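Local coordinates for putative ATP-grasp superfamily protein (Archaeoglobus fulgidus, PDB 3DF7) that is of uncharacterised function but belongs to the ATP-grasp superfamily and, as its relatives do, probably binds ATP and a metal ion, at residues 213-218 and 238-243; 186-189 and 194-197; 105-108 and 113-116. One frame throughout, in Å; residues are numbered along the deposited sequence.

Interaction 1 (213-218 and 238-243)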
loop_
_atom_site.group_PDB
_atom_site.type_symbol
_atom_site.label_atom_id
_atom_site.label_comp_id
_atom_site.label_asym_id
_atom_site.label_seq_id
_atom_site.Cartn_x
_atom_site.Cartn_y
_atom_site.Cartn_z
ATOM N N VAL A 213 -15.705 -0.049 -5.967
ATOM C CA VAL A 213 -14.958 1.087 -6.491
ATOM C C VAL A 213 -15.670 2.370 -6.072
ATOM O O VAL A 213 -15.034 3.321 -5.625
ATOM C CB VAL A 213 -14.866 1.044 -8.035
ATOM C CG1 VAL A 213 -14.286 2.357 -8.568
ATOM C CG2 VAL A 213 -13.987 -0.121 -8.463
ATOM N N GLU A 214 -16.994 2.384 -6.195
ATOM C CA GLU A 214 -17.768 3.570 -5.831
ATOM C C GLU A 214 -17.529 3.973 -4.380
ATOM O O GLU A 214 -17.356 5.153 -4.075
ATOM C CB GLU A 214 -19.265 3.328 -6.049
ATOM C CG GLU A 214 -20.116 4.589 -5.894
ATOM C CD GLU A 214 -21.597 4.339 -6.119
ATOM O OE1 GLU A 214 -21.943 3.733 -7.151
ATOM O OE2 GLU A 214 -22.415 4.757 -5.272
ATOM N N GLU A 215 -17.518 2.991 -3.484
ATOM C CA GLU A 215 -17.300 3.286 -2.074
ATOM C C GLU A 215 -15.847 3.623 -1.758
ATOM O O GLU A 215 -15.576 4.391 -0.838
ATOM C CB GLU A 215 -17.784 2.122 -1.205
ATOM C CG GLU A 215 -19.288 1.876 -1.314
ATOM C CD GLU A 215 -20.092 3.166 -1.304
ATOM O OE1 GLU A 215 -19.919 3.970 -0.364
ATOM O OE2 GLU A 215 -20.894 3.380 -2.240
ATOM N N ALA A 216 -14.909 3.051 -2.510
ATOM C CA ALA A 216 -13.494 3.344 -2.290
ATOM C C ALA A 216 -13.251 4.807 -2.652
ATOM O O ALA A 216 -12.554 5.530 -1.943
ATOM C CB ALA A 216 -12.618 2.447 -3.157
ATOM N N VAL A 217 -13.834 5.233 -3.766
ATOM C CA VAL A 217 -13.696 6.608 -4.218
ATOM C C VAL A 217 -14.320 7.538 -3.186
ATOM O O VAL A 217 -13.735 8.556 -2.827
ATOM C CB VAL A 217 -14.392 6.829 -5.581
ATOM C CG1 VAL A 217 -14.421 8.315 -5.923
ATOM C CG2 VAL A 217 -13.653 6.056 -6.672
ATOM N N ARG A 218 -15.505 7.171 -2.706
ATOM C CA ARG A 218 -16.208 7.981 -1.716
ATOM C C ARG A 218 -15.335 8.174 -0.475
ATOM O O ARG A 218 -15.319 9.250 0.123
ATOM C CB ARG A 218 -17.530 7.310 -1.324
ATOM C CG ARG A 218 -18.525 8.262 -0.654
ATOM C CD ARG A 218 -19.766 7.523 -0.149
ATOM N NE ARG A 218 -20.345 6.656 -1.176
ATOM C CZ ARG A 218 -20.908 7.079 -2.303
ATOM N NH1 ARG A 218 -20.988 8.377 -2.578
ATOM N NH2 ARG A 218 -21.386 6.196 -3.163
ATOM N N ASP A 238 -22.647 -7.594 2.487
ATOM C CA ASP A 238 -23.867 -7.395 1.719
ATOM C C ASP A 238 -23.690 -6.048 1.020
ATOM O O ASP A 238 -24.486 -5.659 0.170
ATOM C CB ASP A 238 -25.095 -7.369 2.636
ATOM C CG ASP A 238 -25.087 -6.195 3.592
ATOM O OD1 ASP A 238 -24.109 -6.050 4.352
ATOM O OD2 ASP A 238 -26.065 -5.418 3.589
ATOM N N GLN A 239 -22.620 -5.349 1.395
ATOM C CA GLN A 239 -22.283 -4.045 0.830
ATOM C C GLN A 239 -20.813 -3.774 1.133
ATOM O O GLN A 239 -20.198 -4.484 1.933
ATOM C CB GLN A 239 -23.138 -2.937 1.465
ATOM C CG GLN A 239 -22.831 -2.675 2.942
ATOM C CD GLN A 239 -23.578 -1.468 3.516
ATOM O OE1 GLN A 239 -23.407 -0.333 3.058
ATOM N NE2 GLN A 239 -24.400 -1.711 4.533
ATOM N N PRO A 240 -20.223 -2.755 0.491
ATOM C CA PRO A 240 -18.814 -2.465 0.764
ATOM C C PRO A 240 -18.609 -1.788 2.114
ATOM O O PRO A 240 -19.306 -0.831 2.447
ATOM C CB PRO A 240 -18.413 -1.534 -0.382
ATOM C CG PRO A 240 -19.366 -1.905 -1.484
ATOM C CD PRO A 240 -20.665 -2.075 -0.737
ATOM N N TYR A 241 -17.651 -2.306 2.878
ATOM C CA TYR A 241 -17.269 -1.749 4.170
ATOM C C TYR A 241 -15.803 -1.333 4.023
ATOM O O TYR A 241 -14.956 -2.162 3.674
ATOM C CB TYR A 241 -17.367 -2.801 5.278
ATOM C CG TYR A 241 -18.735 -2.963 5.895
ATOM C CD1 TYR A 241 -19.028 -2.402 7.137
ATOM C CD2 TYR A 241 -19.731 -3.691 5.248
ATOM C CE1 TYR A 241 -20.281 -2.566 7.721
ATOM C CE2 TYR A 241 -20.987 -3.858 5.822
ATOM C CZ TYR A 241 -21.253 -3.294 7.059
ATOM O OH TYR A 241 -22.487 -3.461 7.635
ATOM N N VAL A 242 -15.515 -0.058 4.263
ATOM C CA VAL A 242 -14.149 0.449 4.166
ATOM C C VAL A 242 -13.427 0.171 5.478
ATOM O O VAL A 242 -13.843 0.628 6.548
ATOM C CB VAL A 242 -14.134 1.965 3.873
ATOM C CG1 VAL A 242 -12.716 2.501 3.931
ATOM C CG2 VAL A 242 -14.726 2.224 2.496
ATOM N N ILE A 243 -12.335 -0.579 5.381
ATOM C CA ILE A 243 -11.552 -0.979 6.543
ATOM C C ILE A 243 -10.283 -0.161 6.770
ATOM O O ILE A 243 -9.922 0.147 7.909
ATOM C CB ILE A 243 -11.116 -2.457 6.411
ATOM C CG1 ILE A 243 -12.306 -3.320 5.975
ATOM C CG2 ILE A 243 -10.540 -2.950 7.737
ATOM C CD1 ILE A 243 -13.463 -3.315 6.950
#
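Helix 206-220 packs against an edge strand of the large antiparallel sheet, 240-246, where Glu-215 on the helix meets Pro-240 at the start of that strand. The touching part of Glu-215 is its aliphatic stem: CG lies 3.6 Å from Pro-240 CB, and CB of Glu-215 is almost as near the same ring carbon. The stem and the proline ring cross at about a right angle. CG of Glu-215 stands anti to its own carbonyl carbon (chi1 -63°) and the chain then bends at chi2, which puts the methylenes on the proline while the carboxylate swings along the helix flank to Arg-218, one turn on. Arg-218 grips it side-on. Its NE reaches Glu-215 OE1 at 2.8 Å and its NH2 reaches Glu-215 OE2 at 3.0 Å, both on the syn side, nearly in the guanidinium plane but 28° out of the carboxylate plane. NH2 of Arg-218 also forms a salt bridge with Glu-214 OE2, at 2.8 Å. Were Glu-215 cut back to an alanine, the flank of Pro-240 would probably lose its cover and Arg-218 would be left with Glu-214 alone of these two carboxylates. Further along the strand, Val-242 CG2 comes 4.1 Å from Glu-215 O, while the valine also touches Val-232 and Ala-219. This is helix-on-sheet packing in the ATP-grasp domain, with an i to i+3 salt bridge on the helix flank.

Interaction 2 (186-189 and 194-197)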
loop_
_atom_site.group_PDB
_atom_site.type_symbol
_atom_site.label_atom_id
_atom_site.label_comp_id
_atom_site.label_asym_id
_atom_site.label_seq_id
_atom_site.Cartn_x
_atom_site.Cartn_y
_atom_site.Cartn_z
ATOM N N ASN A 186 -8.401 -5.446 -6.485
ATOM C CA ASN A 186 -7.703 -6.672 -6.137
ATOM C C ASN A 186 -8.373 -7.486 -5.051
ATOM O O ASN A 186 -9.040 -6.953 -4.170
ATOM C CB ASN A 186 -6.280 -6.330 -5.697
ATOM C CG ASN A 186 -5.787 -5.029 -6.299
ATOM O OD1 ASN A 186 -5.697 -4.001 -5.612
ATOM N ND2 ASN A 186 -5.480 -5.058 -7.590
ATOM N N GLU A 187 -8.175 -8.793 -5.122
ATOM C CA GLU A 187 -8.739 -9.705 -4.147
ATOM C C GLU A 187 -7.634 -10.009 -3.141
ATOM O O GLU A 187 -6.491 -10.250 -3.526
ATOM C CB GLU A 187 -9.176 -10.980 -4.856
ATOM C CG GLU A 187 -9.878 -11.992 -3.990
ATOM C CD GLU A 187 -10.219 -13.244 -4.769
ATOM O OE1 GLU A 187 -10.296 -13.164 -6.017
ATOM O OE2 GLU A 187 -10.422 -14.296 -4.139
ATOM N N GLN A 188 -7.961 -9.984 -1.856
ATOM C CA GLN A 188 -6.962 -10.274 -0.840
ATOM C C GLN A 188 -7.214 -11.652 -0.238
ATOM O O GLN A 188 -8.355 -12.027 0.038
ATOM C CB GLN A 188 -6.994 -9.216 0.269
ATOM C CG GLN A 188 -6.764 -7.774 -0.199
ATOM C CD GLN A 188 -5.402 -7.553 -0.841
ATOM O OE1 GLN A 188 -4.386 -8.058 -0.361
ATOM N NE2 GLN A 188 -5.375 -6.780 -1.922
ATOM N N ILE A 189 -6.145 -12.416 -0.062
ATOM C CA ILE A 189 -6.260 -13.742 0.531
ATOM C C ILE A 189 -5.660 -13.633 1.928
ATOM O O ILE A 189 -4.461 -13.403 2.089
ATOM C CB ILE A 189 -5.511 -14.793 -0.309
ATOM C CG1 ILE A 189 -6.181 -14.906 -1.685
ATOM C CG2 ILE A 189 -5.523 -16.142 0.402
ATOM C CD1 ILE A 189 -5.454 -15.802 -2.671
ATOM N N ARG A 194 -3.779 -12.084 8.494
ATOM C CA ARG A 194 -2.600 -11.589 7.796
ATOM C C ARG A 194 -2.735 -11.840 6.300
ATOM O O ARG A 194 -3.177 -12.907 5.880
ATOM C CB ARG A 194 -1.345 -12.282 8.329
ATOM C CG ARG A 194 -1.058 -11.993 9.795
ATOM C CD ARG A 194 0.142 -12.778 10.299
ATOM N NE ARG A 194 -0.066 -14.219 10.191
ATOM C CZ ARG A 194 0.764 -15.134 10.682
ATOM N NH1 ARG A 194 1.867 -14.759 11.321
ATOM N NH2 ARG A 194 0.494 -16.424 10.538
ATOM N N TYR A 195 -2.362 -10.851 5.496
ATOM C CA TYR A 195 -2.444 -10.988 4.051
ATOM C C TYR A 195 -1.413 -12.003 3.564
ATOM O O TYR A 195 -0.211 -11.810 3.741
ATOM C CB TYR A 195 -2.209 -9.634 3.376
ATOM C CG TYR A 195 -3.317 -8.628 3.609
ATOM C CD1 TYR A 195 -3.561 -8.102 4.878
ATOM C CD2 TYR A 195 -4.130 -8.207 2.558
ATOM C CE1 TYR A 195 -4.586 -7.181 5.093
ATOM C CE2 TYR A 195 -5.157 -7.289 2.761
ATOM C CZ TYR A 195 -5.379 -6.780 4.028
ATOM O OH TYR A 195 -6.390 -5.867 4.223
ATOM N N ALA A 196 -1.893 -13.087 2.961
ATOM C CA ALA A 196 -1.017 -14.137 2.447
ATOM C C ALA A 196 -0.844 -14.010 0.938
ATOM O O ALA A 196 0.099 -14.553 0.363
ATOM C CB ALA A 196 -1.586 -15.515 2.795
ATOM N N GLY A 197 -1.755 -13.289 0.295
ATOM C CA GLY A 197 -1.652 -13.116 -1.141
ATOM C C GLY A 197 -2.750 -12.242 -1.704
ATOM O O GLY A 197 -3.646 -11.817 -0.978
#
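The carbonyl oxygen of Ile-189 takes two backbone N-H groups from the facing strand, the mark of a classic beta bulge in the hairpin of strands 180-191 and 194-200. Ala-196 N reaches Ile-189 O at 2.7 Å, nearly along the C=O axis, whereas Gly-197 N comes to the same oxygen from 3.2 Å, in the carbonyl plane on a lone pair and with a more bent N-H angle of 142°. In return Ile-189 N donates to Gly-197 O at 2.7 Å, which makes Ile-189 and Gly-197 an antiparallel hydrogen-bonded pair. The extra residue, Ala-196, sets its CB 3.6 Å from Ile-189 O.

Beside the bulge, Gln-188 lies at the rim of the Tyr-195 ring. Its CG is 3.4 Å from Tyr-195 CE2, and the amide and ring are turned 54° apart. The glutamine chain bends at chi2 (-62°), which folds the amide back to that edge; there OE1 is modelled 2.9 Å from Tyr-195 CD2, near the ring plane, an unusually close approach that is doubtful in detail. NE2 of Gln-188 makes a weak hydrogen bond to Ser-171 on strand 168-176. Glu-187 carries its charge to a salt bridge with Arg-203, and Ala-196 bonds through its backbone to Lys-283 on neighbouring strand 279-285.

The chemistry implies that the added residue costs the hairpin no N-H bond at this point: Ile-189 O, as a shared acceptor, serves Ala-196 and Gly-197 together.

Interaction 3 (105-108 and 113-116)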
loop_
_atom_site.group_PDB
_atom_site.type_symbol
_atom_site.label_atom_id
_atom_site.label_comp_id
_atom_site.label_asym_id
_atom_site.label_seq_id
_atom_site.Cartn_x
_atom_site.Cartn_y
_atom_site.Cartn_z
ATOM N N ILE A 105 -1.654 11.599 5.564
ATOM C CA ILE A 105 -1.067 10.383 6.119
ATOM C C ILE A 105 -1.226 10.314 7.636
ATOM O O ILE A 105 -1.356 9.229 8.201
ATOM C CB ILE A 105 0.431 10.276 5.715
ATOM C CG1 ILE A 105 0.524 10.079 4.194
ATOM C CG2 ILE A 105 1.112 9.117 6.452
ATOM C CD1 ILE A 105 1.946 10.112 3.626
ATOM N N ALA A 106 -1.229 11.466 8.298
ATOM C CA ALA A 106 -1.392 11.483 9.747
ATOM C C ALA A 106 -2.766 10.930 10.117
ATOM O O ALA A 106 -2.927 10.298 11.160
ATOM C CB ALA A 106 -1.230 12.904 10.282
ATOM N N VAL A 107 -3.749 11.160 9.255
ATOM C CA VAL A 107 -5.106 10.674 9.501
ATOM C C VAL A 107 -5.253 9.193 9.159
ATOM O O VAL A 107 -5.777 8.415 9.958
ATOM C CB VAL A 107 -6.153 11.461 8.678
ATOM C CG1 VAL A 107 -7.533 10.829 8.849
ATOM C CG2 VAL A 107 -6.187 12.912 9.131
ATOM N N THR A 108 -4.783 8.802 7.976
ATOM C CA THR A 108 -4.894 7.407 7.553
ATOM C C THR A 108 -4.008 6.459 8.357
ATOM O O THR A 108 -4.263 5.255 8.398
ATOM C CB THR A 108 -4.557 7.240 6.048
ATOM O OG1 THR A 108 -3.190 7.601 5.811
ATOM C CG2 THR A 108 -5.465 8.116 5.199
ATOM N N GLU A 113 -8.430 7.789 14.214
ATOM C CA GLU A 113 -8.660 9.074 13.574
ATOM C C GLU A 113 -9.338 8.840 12.221
ATOM O O GLU A 113 -10.231 9.587 11.830
ATOM C CB GLU A 113 -7.334 9.818 13.385
ATOM C CG GLU A 113 -6.776 10.428 14.671
ATOM C CD GLU A 113 -7.713 11.463 15.277
ATOM O OE1 GLU A 113 -8.155 12.368 14.541
ATOM O OE2 GLU A 113 -8.012 11.375 16.488
ATOM N N LEU A 114 -8.925 7.793 11.516
ATOM C CA LEU A 114 -9.526 7.501 10.218
ATOM C C LEU A 114 -10.998 7.148 10.395
ATOM O O LEU A 114 -11.839 7.558 9.600
ATOM C CB LEU A 114 -8.793 6.350 9.521
ATOM C CG LEU A 114 -9.337 5.975 8.136
ATOM C CD1 LEU A 114 -9.344 7.204 7.228
ATOM C CD2 LEU A 114 -8.489 4.871 7.535
ATOM N N TYR A 115 -11.307 6.386 11.438
ATOM C CA TYR A 115 -12.690 6.008 11.710
ATOM C C TYR A 115 -13.567 7.256 11.870
ATOM O O TYR A 115 -14.624 7.375 11.247
ATOM C CB TYR A 115 -12.760 5.159 12.982
ATOM C CG TYR A 115 -14.152 5.046 13.567
ATOM C CD1 TYR A 115 -15.175 4.399 12.873
ATOM C CD2 TYR A 115 -14.447 5.598 14.814
ATOM C CE1 TYR A 115 -16.463 4.303 13.411
ATOM C CE2 TYR A 115 -15.726 5.512 15.355
ATOM C CZ TYR A 115 -16.727 4.865 14.651
ATOM O OH TYR A 115 -17.991 4.785 15.193
ATOM N N LYS A 116 -13.127 8.192 12.704
ATOM C CA LYS A 116 -13.902 9.413 12.924
ATOM C C LYS A 116 -14.006 10.250 11.654
ATOM O O LYS A 116 -15.002 10.939 11.433
ATOM C CB LYS A 116 -13.281 10.250 14.048
ATOM C CG LYS A 116 -13.199 9.516 15.377
ATOM C CD LYS A 116 -12.825 10.449 16.530
ATOM C CE LYS A 116 -11.462 11.080 16.336
ATOM N NZ LYS A 116 -11.105 11.969 17.479
#
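Val-107 and Leu-114 meet where two consecutive short helices, 102-108 and 111-118, are joined by a brief connection. The closer part of the contact gathers round one carbonyl: Val-107 O, near the end of the first helix, lies 3.6 Å from Leu-114 N, 3.7 Å from Leu-114 CB and 4.0 Å from Glu-113 CB. Val-107 CG1, anti to its backbone N (chi1 174°), is thereby directed at the second helix and comes 4.1 Å from Leu-114 CA. The methyls meet more widely, with Val-107 CG1 at 4.4 Å from Leu-114 CD1 and Thr-108 CG2 at 4.5 Å from the same methyl. This inner side is buried: Thr-108 and Leu-114 both also touch Ile-245 of strand 240-246, so the helix pair is seated on the edge of the large sheet.

The outer side is much looser. Glu-113 starts toward the first helix with its CB, but the chain bends at chi2 (-61°) and leads the carboxylate away, to Lys-116 on its own helix. That lysine is exposed, and the bond between the two is weak. At the start of the second helix, Glu-113 N gives a weak hydrogen bond to Asp-110 OD1. What the solvent side adds is therefore confined to one helix: the weak ion pair, with Lys-116 NZ 3.3 Å from Glu-113 OE2.

Strand 240-246 joins interactions 1 and 3: its beginning carries Pro-240 and Val-242 against helix 206-220, and its later residue Ile-245 touches Thr-108 and Leu-114. Their centres are 16 Å apart and their nearest atoms about 5 Å, without touching. Interaction 2 lies on the same eight-stranded sheet as interaction 1, with centres 17 Å apart, and strand 194-200 is followed in the chain by helix 206-220. Interactions 2 and 3 are farthest apart, at 23 Å between centres. Along the chain the three follow in series, 3, 2, 1. None of the three contacts is assigned to a nucleotide site, and their relation to the probable ATP pocket stays open.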